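Local coordinates for protein endolysin (Clostridium phage phiCD27, PDB 3QAY) that cleaves the peptidoglycan of Clostridium difficile as a phage endolysin, its catalytic domain belonging to the zinc-dependent N-acetylmuramoyl-L-alanine amidases, at the zinc ion site. Coordinates in Å, arbitrary orientation; residue numbers count along the deposited sequence, not the author numbering.

The zinc ion site. Residues 10, 21, 27, 83, 85-86, 145. With ZN (zinc ion), chain B; PO4 (phosphate ion), chain C.
Zinc sits in the active site of this amidase, gripped by the family's His-Glu-His set. His10 points its NE2 tip at the metal (2.0 Å), while His85, from strand 80-87, uses the other ring nitrogen, ND1. Glu27, the first residue of helix 27-44, adds OE2 at 2.1 Å from Zn; its OE1 lies at 3.1 Å, so the carboxylate binds essentially through one oxygen. Water 1 and phosphate O4 bring the coordination to at least five, between square pyramidal and trigonal bipyramidal. The phosphate is poorly ordered and may come from crystallisation, yet it occupies a position where a substrate carbonyl or the attacking water might bind. Glu145, the likely catalytic acid/base, bends at chi2 (-106°) and brings OE2 to 2.8 Å from phosphate O4, a contact that would need a proton on one partner to be a hydrogen bond.

A second shell fixes the ligands. Glu27 runs out extended, CG anti to the backbone N (chi1 167°), and both its oxygens are held: Ala21 N donates to the anti lone pair of OE1, and Leu86 N reaches OE2 from above the carboxylate plane. Behind His85, Glu83 fixes the imidazole's rotation and may make ND1 a stronger donor to zinc. The His85 NE2–Glu83 OE1 bond is 2.7 Å, nearly straight at 167°, with OE1 close to the ring plane.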
# COMPACT_ATOMS: atom_id res chain seq x y z
N HIS A 10 -6.34 -6.64 -2.33
CA HIS A 10 -6.70 -7.96 -2.87
C HIS A 10 -6.99 -8.98 -1.77
O HIS A 10 -7.04 -8.63 -0.59
CB HIS A 10 -5.64 -8.43 -3.86
CG HIS A 10 -5.30 -7.39 -4.87
ND1 HIS A 10 -6.16 -7.04 -5.89
CD2 HIS A 10 -4.22 -6.58 -5.00
CE1 HIS A 10 -5.61 -6.09 -6.62
NE2 HIS A 10 -4.43 -5.79 -6.10
N ALA A 21 -2.29 -9.10 -8.63
CA ALA A 21 -1.32 -9.38 -9.68
C ALA A 21 -0.33 -10.44 -9.18
O ALA A 21 -0.12 -10.58 -7.97
CB ALA A 21 -0.59 -8.12 -10.10
N GLU A 27 1.67 -10.41 -5.45
CA GLU A 27 1.38 -9.09 -4.89
C GLU A 27 0.76 -9.21 -3.50
O GLU A 27 1.26 -8.60 -2.55
CB GLU A 27 0.46 -8.31 -5.82
CG GLU A 27 -0.15 -7.07 -5.19
CD GLU A 27 -1.07 -6.32 -6.13
OE1 GLU A 27 -1.38 -6.83 -7.23
OE2 GLU A 27 -1.50 -5.22 -5.75
N GLU A 83 -3.34 1.91 1.46
CA GLU A 83 -3.53 0.56 0.92
C GLU A 83 -2.32 0.16 0.10
O GLU A 83 -1.88 0.89 -0.78
CB GLU A 83 -4.80 0.43 0.08
CG GLU A 83 -5.06 -1.03 -0.34
CD GLU A 83 -6.49 -1.27 -0.78
OE1 GLU A 83 -6.73 -1.21 -2.00
OE2 GLU A 83 -7.36 -1.50 0.09
N HIS A 85 -0.29 -2.01 -2.53
CA HIS A 85 -0.34 -2.76 -3.77
C HIS A 85 1.06 -2.91 -4.36
O HIS A 85 2.02 -2.27 -3.92
CB HIS A 85 -1.22 -2.04 -4.80
CG HIS A 85 -2.69 -2.13 -4.49
ND1 HIS A 85 -3.52 -3.03 -5.12
CD2 HIS A 85 -3.46 -1.44 -3.63
CE1 HIS A 85 -4.75 -2.89 -4.65
NE2 HIS A 85 -4.74 -1.93 -3.74
N LEU A 86 1.15 -3.80 -5.34
CA LEU A 86 2.28 -3.86 -6.25
C LEU A 86 1.69 -3.70 -7.65
O LEU A 86 0.53 -4.07 -7.89
CB LEU A 86 3.04 -5.19 -6.14
CG LEU A 86 3.85 -5.47 -4.88
CD1 LEU A 86 4.64 -6.77 -5.03
CD2 LEU A 86 4.80 -4.33 -4.52
N GLU A 145 1.56 1.82 -4.81
CA GLU A 145 2.07 0.79 -5.70
C GLU A 145 3.60 0.84 -5.58
O GLU A 145 4.27 1.56 -6.33
CB GLU A 145 1.62 1.06 -7.14
CG GLU A 145 0.10 1.16 -7.31
CD GLU A 145 -0.52 -0.06 -7.98
OE1 GLU A 145 0.21 -0.92 -8.49
OE2 GLU A 145 -1.77 -0.14 -8.01
ZN ZN B . -3.17 -4.32 -6.60
P PO4 C . -2.86 -3.17 -9.46
O1 PO4 C . -2.66 -4.62 -9.83
O2 PO4 C . -2.17 -2.28 -10.48
O3 PO4 C . -4.34 -2.87 -9.47
O4 PO4 C . -2.30 -2.93 -8.07
O HOH W 1 -5.16 -3.48 -7.71